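Endonuclease V (Streptomyces avermitilis, PDB 3GOC) probably nicks double-stranded DNA at the second phosphodiester bond 3' to a deoxyinosine, with magnesium as cofactor, to start the repair of deaminated bases. Local coordinates at residues A[35-40]-A[197-202]; A[43-48]-A[109-114]; A[59-64]-A[213-218]; A[71-76]-A[217-222]. One frame throughout, in Å; residues are numbered along the deposited sequence.

Contact 1: A[35-40]-A[197-202]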
loop_
_atom_site.group_PDB
_atom_site.type_symbol
_atom_site.label_atom_id
_atom_site.label_comp_id
_atom_site.label_asym_id
_atom_site.label_seq_id
_atom_site.Cartn_x
_atom_site.Cartn_y
_atom_site.Cartn_z
ATOM N N PRO A 35 6.928 8.835 -3.617
ATOM C CA PRO A 35 6.674 8.805 -2.176
ATOM C C PRO A 35 6.078 7.476 -1.719
ATOM O O PRO A 35 5.434 6.770 -2.493
ATOM C CB PRO A 35 5.713 9.971 -1.980
ATOM C CG PRO A 35 4.888 9.913 -3.237
ATOM C CD PRO A 35 5.931 9.667 -4.314
ATOM N N PRO A 36 6.306 7.106 -0.453
ATOM C CA PRO A 36 5.758 5.846 0.048
ATOM C C PRO A 36 4.283 5.995 0.399
ATOM O O PRO A 36 3.785 7.104 0.595
ATOM C CB PRO A 36 6.612 5.572 1.280
ATOM C CG PRO A 36 6.876 6.948 1.794
ATOM C CD PRO A 36 7.214 7.714 0.535
ATOM N N PRO A 37 3.555 4.877 0.461
ATOM C CA PRO A 37 2.138 4.972 0.802
ATOM C C PRO A 37 1.981 5.155 2.309
ATOM O O PRO A 37 2.926 4.942 3.070
ATOM C CB PRO A 37 1.585 3.632 0.326
ATOM C CG PRO A 37 2.721 2.708 0.591
ATOM C CD PRO A 37 3.915 3.501 0.082
ATOM N N GLY A 38 0.793 5.573 2.734
ATOM C CA GLY A 38 0.531 5.736 4.153
ATOM C C GLY A 38 1.104 6.952 4.856
ATOM O O GLY A 38 1.060 7.022 6.083
ATOM N N THR A 39 1.646 7.900 4.100
ATOM C CA THR A 39 2.200 9.112 4.693
ATOM C C THR A 39 1.974 10.305 3.769
ATOM O O THR A 39 1.841 10.144 2.556
ATOM C CB THR A 39 3.712 8.973 4.965
ATOM O OG1 THR A 39 4.176 10.127 5.678
ATOM C CG2 THR A 39 4.477 8.846 3.656
ATOM N N GLY A 40 1.930 11.501 4.347
ATOM C CA GLY A 40 1.708 12.694 3.552
ATOM C C GLY A 40 0.280 12.758 3.039
ATOM O O GLY A 40 -0.637 12.241 3.681
ATOM N N CYS A 197 1.525 0.632 -7.518
ATOM C CA CYS A 197 0.740 -0.480 -7.000
ATOM C C CYS A 197 0.561 -0.364 -5.492
ATOM O O CYS A 197 -0.527 -0.608 -4.968
ATOM C CB CYS A 197 1.414 -1.807 -7.329
ATOM S SG CYS A 197 1.244 -2.275 -9.051
ATOM N N ALA A 198 1.632 0.008 -4.792
ATOM C CA ALA A 198 1.580 0.154 -3.345
ATOM C C ALA A 198 0.552 1.205 -2.948
ATOM O O ALA A 198 -0.219 1.006 -2.013
ATOM C CB ALA A 198 2.960 0.530 -2.805
ATOM N N HIS A 199 0.526 2.327 -3.660
ATOM C CA HIS A 199 -0.442 3.370 -3.337
ATOM C C HIS A 199 -1.858 2.898 -3.630
ATOM O O HIS A 199 -2.786 3.151 -2.861
ATOM C CB HIS A 199 -0.138 4.645 -4.128
ATOM C CG HIS A 199 0.899 5.511 -3.481
ATOM N ND1 HIS A 199 0.611 6.345 -2.421
ATOM C CD2 HIS A 199 2.230 5.625 -3.698
ATOM C CE1 HIS A 199 1.723 6.935 -2.012
ATOM N NE2 HIS A 199 2.719 6.514 -2.771
ATOM N N THR A 200 -2.029 2.203 -4.750
ATOM C CA THR A 200 -3.349 1.716 -5.119
ATOM C C THR A 200 -3.869 0.732 -4.066
ATOM O O THR A 200 -5.042 0.793 -3.683
ATOM C CB THR A 200 -3.310 1.064 -6.523
ATOM O OG1 THR A 200 -2.828 2.028 -7.471
ATOM C CG2 THR A 200 -4.699 0.629 -6.961
ATOM N N LEU A 201 -3.008 -0.169 -3.592
ATOM C CA LEU A 201 -3.435 -1.126 -2.564
ATOM C C LEU A 201 -3.777 -0.386 -1.272
ATOM O O LEU A 201 -4.770 -0.696 -0.615
ATOM C CB LEU A 201 -2.337 -2.158 -2.281
ATOM C CG LEU A 201 -2.038 -3.178 -3.384
ATOM C CD1 LEU A 201 -0.894 -4.078 -2.934
ATOM C CD2 LEU A 201 -3.290 -4.009 -3.685
ATOM N N ALA A 202 -2.959 0.600 -0.912
ATOM C CA ALA A 202 -3.201 1.355 0.310
ATOM C C ALA A 202 -4.507 2.143 0.244
ATOM O O ALA A 202 -5.071 2.505 1.277
ATOM C CB ALA A 202 -2.027 2.289 0.593
#

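Contact 2: A[43-48]-A[109-114]. With MG (magnesium ion), chain D; MG (magnesium ion), chain C.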
loop_
_atom_site.group_PDB
_atom_site.type_symbol
_atom_site.label_atom_id
_atom_site.label_comp_id
_atom_site.label_asym_id
_atom_site.label_seq_id
_atom_site.Cartn_x
_atom_site.Cartn_y
_atom_site.Cartn_z
ATOM N N THR A 43 -4.106 12.579 -3.431
ATOM C CA THR A 43 -5.260 13.257 -4.008
ATOM C C THR A 43 -5.892 12.588 -5.210
ATOM O O THR A 43 -5.202 12.164 -6.131
ATOM C CB THR A 43 -4.839 14.686 -4.411
ATOM O OG1 THR A 43 -4.410 15.390 -3.239
ATOM C CG2 THR A 43 -5.985 15.438 -5.068
ATOM N N GLY A 44 -7.216 12.504 -5.200
ATOM C CA GLY A 44 -7.902 11.929 -6.333
ATOM C C GLY A 44 -8.432 13.042 -7.219
ATOM O O GLY A 44 -8.820 14.100 -6.730
ATOM N N VAL A 45 -8.421 12.820 -8.528
ATOM C CA VAL A 45 -8.952 13.793 -9.466
ATOM C C VAL A 45 -9.865 13.041 -10.412
ATOM O O VAL A 45 -9.587 11.899 -10.790
ATOM C CB VAL A 45 -7.845 14.496 -10.296
ATOM C CG1 VAL A 45 -7.108 15.509 -9.436
ATOM C CG2 VAL A 45 -6.879 13.469 -10.856
ATOM N N ASP A 46 -10.972 13.674 -10.768
ATOM C CA ASP A 46 -11.924 13.073 -11.693
ATOM C C ASP A 46 -12.761 14.186 -12.296
ATOM O O ASP A 46 -12.800 15.296 -11.770
ATOM C CB ASP A 46 -12.834 12.085 -10.966
ATOM C CG ASP A 46 -13.647 11.255 -11.915
ATOM O OD1 ASP A 46 -14.750 10.822 -11.515
ATOM O OD2 ASP A 46 -13.189 11.018 -13.066
ATOM N N VAL A 47 -13.419 13.895 -13.411
ATOM C CA VAL A 47 -14.257 14.887 -14.057
ATOM C C VAL A 47 -15.603 14.313 -14.460
ATOM O O VAL A 47 -15.786 13.094 -14.551
ATOM C CB VAL A 47 -13.571 15.472 -15.315
ATOM C CG1 VAL A 47 -12.225 16.081 -14.937
ATOM C CG2 VAL A 47 -13.386 14.385 -16.357
ATOM N N ALA A 48 -16.552 15.214 -14.673
ATOM C CA ALA A 48 -17.896 14.854 -15.097
ATOM C C ALA A 48 -18.251 15.803 -16.234
ATOM O O ALA A 48 -18.123 17.018 -16.098
ATOM C CB ALA A 48 -18.883 15.020 -13.937
ATOM N N GLY A 109 0.210 16.302 -3.043
ATOM C CA GLY A 109 1.057 15.170 -2.714
ATOM C C GLY A 109 1.150 14.314 -3.964
ATOM O O GLY A 109 1.727 14.738 -4.966
ATOM N N LEU A 110 0.591 13.110 -3.909
ATOM C CA LEU A 110 0.581 12.209 -5.061
ATOM C C LEU A 110 -0.821 12.272 -5.666
ATOM O O LEU A 110 -1.809 12.101 -4.953
ATOM C CB LEU A 110 0.895 10.782 -4.604
ATOM C CG LEU A 110 0.894 9.636 -5.620
ATOM C CD1 LEU A 110 -0.513 9.199 -5.906
ATOM C CD2 LEU A 110 1.614 10.054 -6.875
ATOM N N ILE A 111 -0.912 12.526 -6.970
ATOM C CA ILE A 111 -2.215 12.612 -7.627
ATOM C C ILE A 111 -2.584 11.286 -8.279
ATOM O O ILE A 111 -1.798 10.714 -9.035
ATOM C CB ILE A 111 -2.251 13.714 -8.719
ATOM C CG1 ILE A 111 -1.964 15.088 -8.101
ATOM C CG2 ILE A 111 -3.617 13.724 -9.399
ATOM C CD1 ILE A 111 -0.519 15.302 -7.740
ATOM N N VAL A 112 -3.777 10.793 -7.964
ATOM C CA VAL A 112 -4.270 9.539 -8.520
ATOM C C VAL A 112 -5.425 9.867 -9.462
ATOM O O VAL A 112 -6.479 10.335 -9.028
ATOM C CB VAL A 112 -4.768 8.591 -7.398
ATOM C CG1 VAL A 112 -5.230 7.265 -7.993
ATOM C CG2 VAL A 112 -3.646 8.362 -6.380
ATOM N N CYS A 113 -5.218 9.635 -10.756
ATOM C CA CYS A 113 -6.246 9.906 -11.760
ATOM C C CYS A 113 -7.079 8.674 -12.056
ATOM O O CYS A 113 -6.578 7.551 -12.033
ATOM C CB CYS A 113 -5.601 10.375 -13.066
ATOM S SG CYS A 113 -4.631 11.879 -12.934
ATOM N N ASP A 114 -8.366 8.891 -12.311
ATOM C CA ASP A 114 -9.257 7.795 -12.675
ATOM C C ASP A 114 -9.057 7.705 -14.182
ATOM O O ASP A 114 -9.794 8.310 -14.963
ATOM C CB ASP A 114 -10.711 8.150 -12.372
ATOM C CG ASP A 114 -11.677 7.067 -12.810
ATOM O OD1 ASP A 114 -12.877 7.367 -13.016
ATOM O OD2 ASP A 114 -11.252 5.904 -12.951
HETATM MG MG MG D . -14.537 9.370 -14.334
HETATM MG MG MG C . -16.213 9.602 -12.616
HETATM O O HOH W 1 -8.767 11.497 -13.250
HETATM O O HOH W 2 -10.859 11.228 -14.736
HETATM O O HOH W 3 -17.502 11.400 -13.259
HETATM O O HOH W 4 -15.085 7.752 -11.720
HETATM O O HOH W 5 -12.221 9.351 -15.434
HETATM O O HOH W 6 -14.166 7.394 -15.800
HETATM O O HOH W 7 -17.681 8.233 -13.782
#

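Contact 3: A[59-64]-A[213-218]. With MG (magnesium ion), chain C.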
loop_
_atom_site.group_PDB
_atom_site.type_symbol
_atom_site.label_atom_id
_atom_site.label_comp_id
_atom_site.label_asym_id
_atom_site.label_seq_id
_atom_site.Cartn_x
_atom_site.Cartn_y
_atom_site.Cartn_z
ATOM N N ALA A 59 -12.970 17.710 -10.083
ATOM C CA ALA A 59 -12.908 17.695 -8.633
ATOM C C ALA A 59 -11.564 17.141 -8.200
ATOM O O ALA A 59 -10.997 16.264 -8.849
ATOM C CB ALA A 59 -14.031 16.837 -8.050
ATOM N N ALA A 60 -11.048 17.686 -7.107
ATOM C CA ALA A 60 -9.795 17.220 -6.538
ATOM C C ALA A 60 -10.097 17.015 -5.062
ATOM O O ALA A 60 -10.589 17.922 -4.391
ATOM C CB ALA A 60 -8.700 18.263 -6.716
ATOM N N VAL A 61 -9.837 15.812 -4.568
ATOM C CA VAL A 61 -10.079 15.504 -3.167
ATOM C C VAL A 61 -8.788 15.014 -2.542
ATOM O O VAL A 61 -8.234 13.998 -2.955
ATOM C CB VAL A 61 -11.166 14.427 -3.003
ATOM C CG1 VAL A 61 -11.382 14.138 -1.520
ATOM C CG2 VAL A 61 -12.469 14.895 -3.640
ATOM N N VAL A 62 -8.311 15.758 -1.548
ATOM C CA VAL A 62 -7.067 15.444 -0.855
ATOM C C VAL A 62 -7.329 14.615 0.394
ATOM O O VAL A 62 -8.156 14.981 1.230
ATOM C CB VAL A 62 -6.334 16.730 -0.426
ATOM C CG1 VAL A 62 -4.974 16.381 0.140
ATOM C CG2 VAL A 62 -6.196 17.673 -1.607
ATOM N N LEU A 63 -6.628 13.493 0.510
ATOM C CA LEU A 63 -6.776 12.621 1.669
ATOM C C LEU A 63 -5.494 12.560 2.484
ATOM O O LEU A 63 -4.398 12.789 1.970
ATOM C CB LEU A 63 -7.098 11.186 1.239
ATOM C CG LEU A 63 -8.242 10.925 0.261
ATOM C CD1 LEU A 63 -8.319 9.432 -0.023
ATOM C CD2 LEU A 63 -9.544 11.431 0.847
ATOM N N ASP A 64 -5.646 12.271 3.770
ATOM C CA ASP A 64 -4.492 12.071 4.630
ATOM C C ASP A 64 -4.185 10.616 4.274
ATOM O O ASP A 64 -5.016 9.731 4.480
ATOM C CB ASP A 64 -4.883 12.188 6.103
ATOM C CG ASP A 64 -3.748 11.811 7.038
ATOM O OD1 ASP A 64 -3.810 10.718 7.632
ATOM O OD2 ASP A 64 -2.791 12.601 7.162
ATOM N N THR A 213 -10.630 7.918 -5.997
ATOM C CA THR A 213 -11.519 7.980 -7.150
ATOM C C THR A 213 -12.965 8.057 -6.702
ATOM O O THR A 213 -13.749 8.845 -7.234
ATOM C CB THR A 213 -11.334 6.758 -8.061
ATOM O OG1 THR A 213 -10.031 6.813 -8.654
ATOM C CG2 THR A 213 -12.387 6.741 -9.168
ATOM N N ARG A 214 -13.317 7.245 -5.712
ATOM C CA ARG A 214 -14.681 7.246 -5.201
ATOM C C ARG A 214 -15.080 8.650 -4.737
ATOM O O ARG A 214 -16.161 9.137 -5.070
ATOM C CB ARG A 214 -14.799 6.236 -4.056
ATOM C CG ARG A 214 -14.834 4.782 -4.527
ATOM C CD ARG A 214 -14.664 3.822 -3.361
ATOM N NE ARG A 214 -15.610 4.098 -2.284
ATOM C CZ ARG A 214 -16.854 3.635 -2.237
ATOM N NH1 ARG A 214 -17.316 2.857 -3.207
ATOM N NH2 ARG A 214 -17.640 3.961 -1.217
ATOM N N ARG A 215 -14.193 9.302 -3.990
ATOM C CA ARG A 215 -14.442 10.651 -3.477
ATOM C C ARG A 215 -14.525 11.704 -4.581
ATOM O O ARG A 215 -15.457 12.503 -4.623
ATOM C CB ARG A 215 -13.326 11.071 -2.519
ATOM C CG ARG A 215 -13.112 10.182 -1.319
ATOM C CD ARG A 215 -14.122 10.470 -0.255
ATOM N NE ARG A 215 -13.792 9.779 0.990
ATOM C CZ ARG A 215 -14.591 9.767 2.049
ATOM N NH1 ARG A 215 -15.749 10.407 2.002
ATOM N NH2 ARG A 215 -14.239 9.109 3.140
ATOM N N ALA A 216 -13.535 11.710 -5.470
ATOM C CA ALA A 216 -13.505 12.694 -6.541
ATOM C C ALA A 216 -14.675 12.511 -7.498
ATOM O O ALA A 216 -15.249 13.492 -7.976
ATOM C CB ALA A 216 -12.184 12.613 -7.289
ATOM N N ASP A 217 -15.034 11.263 -7.776
ATOM C CA ASP A 217 -16.152 10.997 -8.673
ATOM C C ASP A 217 -17.442 11.564 -8.089
ATOM O O ASP A 217 -18.203 12.252 -8.776
ATOM C CB ASP A 217 -16.319 9.493 -8.904
ATOM C CG ASP A 217 -17.573 9.167 -9.691
ATOM O OD1 ASP A 217 -17.603 9.448 -10.905
ATOM O OD2 ASP A 217 -18.541 8.646 -9.094
ATOM N N SER A 218 -17.684 11.277 -6.814
ATOM C CA SER A 218 -18.898 11.756 -6.167
ATOM C C SER A 218 -18.946 13.274 -6.174
ATOM O O SER A 218 -19.984 13.872 -6.468
ATOM C CB SER A 218 -18.971 11.251 -4.723
ATOM O OG SER A 218 -19.188 9.846 -4.687
HETATM MG MG MG C . -16.213 9.602 -12.616
HETATM O O HOH W 3 -17.502 11.400 -13.259
HETATM O O HOH W 7 -17.681 8.233 -13.782
HETATM O O HOH W 4 -15.085 7.752 -11.720
#

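Contact 4: A[71-76]-A[217-222]. With MG (magnesium ion), chain C.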
loop_
_atom_site.group_PDB
_atom_site.type_symbol
_atom_site.label_atom_id
_atom_site.label_comp_id
_atom_site.label_asym_id
_atom_site.label_seq_id
_atom_site.Cartn_x
_atom_site.Cartn_y
_atom_site.Cartn_z
ATOM N N VAL A 71 -9.043 15.695 3.841
ATOM C CA VAL A 71 -8.501 16.883 4.485
ATOM C C VAL A 71 -8.763 18.156 3.687
ATOM O O VAL A 71 -8.659 19.255 4.223
ATOM C CB VAL A 71 -6.985 16.751 4.750
ATOM C CG1 VAL A 71 -6.733 15.603 5.716
ATOM C CG2 VAL A 71 -6.237 16.529 3.453
ATOM N N ALA A 72 -9.119 18.011 2.411
ATOM C CA ALA A 72 -9.399 19.171 1.567
ATOM C C ALA A 72 -10.042 18.740 0.259
ATOM O O ALA A 72 -9.863 17.609 -0.183
ATOM C CB ALA A 72 -8.109 19.926 1.282
ATOM N N GLU A 73 -10.797 19.643 -0.356
ATOM C CA GLU A 73 -11.436 19.344 -1.632
ATOM C C GLU A 73 -11.729 20.630 -2.382
ATOM O O GLU A 73 -11.847 21.696 -1.780
ATOM C CB GLU A 73 -12.732 18.558 -1.417
ATOM C CG GLU A 73 -13.771 19.277 -0.588
ATOM C CD GLU A 73 -15.014 18.434 -0.355
ATOM O OE1 GLU A 73 -14.872 17.276 0.091
ATOM O OE2 GLU A 73 -16.130 18.932 -0.617
ATOM N N ALA A 74 -11.831 20.530 -3.704
ATOM C CA ALA A 74 -12.113 21.693 -4.533
ATOM C C ALA A 74 -12.646 21.238 -5.880
ATOM O O ALA A 74 -12.358 20.131 -6.323
ATOM C CB ALA A 74 -10.846 22.519 -4.727
ATOM N N THR A 75 -13.440 22.086 -6.520
ATOM C CA THR A 75 -13.974 21.772 -7.836
ATOM C C THR A 75 -13.823 22.994 -8.727
ATOM O O THR A 75 -13.574 24.105 -8.251
ATOM C CB THR A 75 -15.474 21.383 -7.788
ATOM O OG1 THR A 75 -16.234 22.464 -7.234
ATOM C CG2 THR A 75 -15.679 20.131 -6.960
ATOM N N ALA A 76 -13.964 22.777 -10.027
ATOM C CA ALA A 76 -13.872 23.856 -10.997
ATOM C C ALA A 76 -14.778 23.511 -12.168
ATOM O O ALA A 76 -14.964 22.339 -12.495
ATOM C CB ALA A 76 -12.437 24.017 -11.477
ATOM N N ASP A 217 -15.034 11.263 -7.776
ATOM C CA ASP A 217 -16.152 10.997 -8.673
ATOM C C ASP A 217 -17.442 11.564 -8.089
ATOM O O ASP A 217 -18.203 12.252 -8.776
ATOM C CB ASP A 217 -16.319 9.493 -8.904
ATOM C CG ASP A 217 -17.573 9.167 -9.691
ATOM O OD1 ASP A 217 -17.603 9.448 -10.905
ATOM O OD2 ASP A 217 -18.541 8.646 -9.094
ATOM N N SER A 218 -17.684 11.277 -6.814
ATOM C CA SER A 218 -18.898 11.756 -6.167
ATOM C C SER A 218 -18.946 13.274 -6.174
ATOM O O SER A 218 -19.984 13.872 -6.468
ATOM C CB SER A 218 -18.971 11.251 -4.723
ATOM O OG SER A 218 -19.188 9.846 -4.687
ATOM N N LEU A 219 -17.814 13.903 -5.873
ATOM C CA LEU A 219 -17.770 15.359 -5.820
ATOM C C LEU A 219 -17.949 16.065 -7.163
ATOM O O LEU A 219 -18.697 17.042 -7.249
ATOM C CB LEU A 219 -16.477 15.829 -5.140
ATOM C CG LEU A 219 -16.307 17.349 -5.007
ATOM C CD1 LEU A 219 -17.487 17.972 -4.259
ATOM C CD2 LEU A 219 -15.008 17.637 -4.272
ATOM N N CYS A 220 -17.282 15.608 -8.216
ATOM C CA CYS A 220 -17.480 16.296 -9.485
ATOM C C CYS A 220 -18.903 16.124 -10.006
ATOM O O CYS A 220 -19.441 17.020 -10.655
ATOM C CB CYS A 220 -16.461 15.854 -10.548
ATOM S SG CYS A 220 -16.480 14.129 -11.101
ATOM N N ARG A 221 -19.511 14.976 -9.734
ATOM C CA ARG A 221 -20.879 14.751 -10.183
ATOM C C ARG A 221 -21.822 15.702 -9.442
ATOM O O ARG A 221 -22.745 16.262 -10.043
ATOM C CB ARG A 221 -21.287 13.296 -9.940
ATOM C CG ARG A 221 -20.639 12.304 -10.907
ATOM C CD ARG A 221 -20.883 10.866 -10.466
ATOM N NE ARG A 221 -20.457 9.884 -11.458
ATOM C CZ ARG A 221 -21.121 9.615 -12.577
ATOM N NH1 ARG A 221 -20.659 8.702 -13.422
ATOM N NH2 ARG A 221 -22.253 10.249 -12.851
ATOM N N ARG A 222 -21.592 15.900 -8.146
ATOM C CA ARG A 222 -22.437 16.809 -7.375
ATOM C C ARG A 222 -22.249 18.247 -7.860
ATOM O O ARG A 222 -23.219 18.986 -8.025
ATOM C CB ARG A 222 -22.109 16.738 -5.879
ATOM C CG ARG A 222 -23.056 17.584 -5.030
ATOM C CD ARG A 222 -22.697 17.545 -3.557
ATOM N NE ARG A 222 -21.486 18.300 -3.266
ATOM C CZ ARG A 222 -20.909 18.345 -2.071
ATOM N NH1 ARG A 222 -21.436 17.674 -1.057
ATOM N NH2 ARG A 222 -19.816 19.073 -1.885
HETATM MG MG MG C . -16.213 9.602 -12.616
HETATM O O HOH W 7 -17.681 8.233 -13.782
HETATM O O HOH W 3 -17.502 11.400 -13.259
HETATM O O HOH W 4 -15.085 7.752 -11.720
#

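Contact 1: A[35-40]-A[197-202]
His199 leaves helix 193-202 and reaches the proline-rich loop 35-40 with its ring. From CB, CG is anti to the carbonyl carbon and beside the backbone N (chi1 -84°), and chi2 of -79° turns the ring so that one face meets Pro37 while its tip runs on to Pro35. ND1 lies under Pro37, 3.8 Å from its CA. Pro37 CB stands over the ring near the face normal, 4.1 Å from the His199 centroid, a CH-pi contact. On the other branch of the ring, His199 CD2 is 3.6 Å from Pro35 O. CE1 comes next, 3.3 Å from Pro36 O. NE2, at the tip, donates to Pro35 O at 2.7 Å with an N-H...O angle of 163°; the oxygen lies close to the imidazole plane, but the N-H comes in from well above the carbonyl plane.

Pro35, Pro36 and Pro37 have polyproline II backbone angles in the link from helix 14-24 to strand 41-49 of this RNase H-like fold, and the run approaches the helix obliquely, coming closest at Pro37. Pro37 fits between residues one helical turn apart: its CG is 4.0 Å from Ala198 CB, and its CB 3.9 Å from Ala202 CB. A leucine in place of His199 lacks the N-H for Pro35 O and the flat ring face under Pro37, and would probably leave the loop less firmly held on the helix.

On another side of the helix, Thr200 and Leu201 pack on sheet strands, including 168-174. Pro36 and Pro37 also touch Arg190 and Gly135 of the second subunit, which brings the loop into the dimer interface.

Contact 2: A[43-48]-A[109-114]
Asp46 and Asp114 both set CG anti to the backbone N (chi1 -169° and 177°), which carries their carboxylates past the ends of the backbone pairing until Asp46 OD2 and Asp114 OD1 are 3.7 Å apart. Asp46 spans two magnesium ions: its OD1 binds the chain C ion at 2.2 Å, its OD2 the chain D ion at 2.5 Å. Asp114 OD1 stands farther, 2.9 Å from the chain D magnesium. The cations probably offset the repulsion between the two carboxylates.

Strands 41-49 and 110-114 are parallel neighbours in the middle of the RNase H-like sheet, the classic position for metal-binding acids in this fold. Val112 N donates to Thr43 O at 2.7 Å, nearly along the C=O axis, and Thr43 N to Leu110 O in the same way. Val45 N meets Val112 O at a longer 3.2 Å, from above the carbonyl plane. Beyond this the strands spread, and a water that donates to Val45 O and accepts from Asp114 N joins them instead.

On the face covered by helix 126-134, Val45 CG2, in the crowded position between backbone N and carbonyl carbon, reaches Cys113 SG at 3.4 Å and also touches Ile111 CG2.

Contact 3: A[59-64]-A[213-218]
This is helix-on-sheet packing: the C-terminal helix 211-228 lies over strand 55-64, one in from the edge strand 70-79, and the two touch through apolar groups and backbone. The segment axes come within 7.3 Å and run broadly antiparallel, at 141°. Ala59 and Ala216 make the closest backbone approach, their CA atoms 5.5 Å apart, and Ala59 CB rests 3.6 Å from Ala216 O; small residues on both sides allow this.

Val61 forks against two neighbouring helix residues. Its CG1, anti to the backbone N, meets Arg215 CB at 3.8 Å, while CG2, anti to the carbonyl carbon, lies against Ala216 CA at the same distance. A C-terminal helix crossing the sheet and bringing in an acid is familiar from RNase H-like nucleases, and here Asp217, whose CB points away from the strand, binds the chain C magnesium through OD1 at 2.2 Å. Ala216, just before it, touches the side chain of Asp46, the other protein ligand of that ion. Arg215 CG, anti to the carbonyl carbon (chi1 -58°), lies loosely by Leu63, 4.4 Å from its CD2; the bend at chi2 turns only the rest of the chain. Arg215 also touches Val70 on the edge strand.

Contact 4: A[71-76]-A[217-222]
Apolar packing carries most of this surface contact, and Leu219 is its centre. With CG anti to the backbone N, Leu219 extends from the helix to edge strand 70-79. Thr75 CG2, anti to its own carbonyl carbon, presses on Leu219 CG at 3.5 Å, tighter than usual for two carbons. The CD2 branch lies beside the strand, 3.8 Å from Glu73 CB. An alanine in place of Leu219 removes CG and both methyls, and would probably loosen the packing of the helix on the edge strand.

The segment axes stay 8.9 Å apart at their closest and cross at 41°; the helix lies on a face of the RNase H-like sheet, where Leu219 also touches Ala59 of the next strand in, and spans to the edge strand. Just upstream, Val71 and Ala72 both face Val62 of the neighbouring strand, a classic beta bulge.

Charged groups meet at the surface. Glu73 starts with CG in the crowded position between N and carbonyl carbon (chi1 60°), then runs extended past Leu219. Its OE2 forms a long salt bridge with Arg222 NH2, 3.9 Å away, the carboxylate and guanidinium planes being 58° apart.

Within the helix, Arg221 NE donates to Asp217 OD1 one turn back, at 2.9 Å, from above the carboxylate plane and as part of a salt bridge. As a second-shell residue, Arg221 is likely to help hold Asp217 in place and to balance its charge. Its NH1 donates to a water, 3.0 Å away, that is itself a ligand of the chain C magnesium.

How the contacts relate
Contacts 2, 3 and 4 cluster round the magnesium site, while contact 1 stands apart. The centres of contacts 2 and 3 are about 7 Å apart, and those of 3 and 4, which share Asp217 and Ser218 on one helix, about 6 Å. Probable backbone hydrogen bonds, Gly44 N to Val61 O at 2.9 Å and Val62 N to Ala72 O at 2.8 Å, join the three strands side by side. Contact 2 supplies Asp46 and contacts 3 and 4 Asp217 to the chain C ion; Cys220 SG also packs on Asp46 OD1. Contact 1, its centre about 14 Å from that of contact 2, holds the loop leading into the strand that bears Asp46.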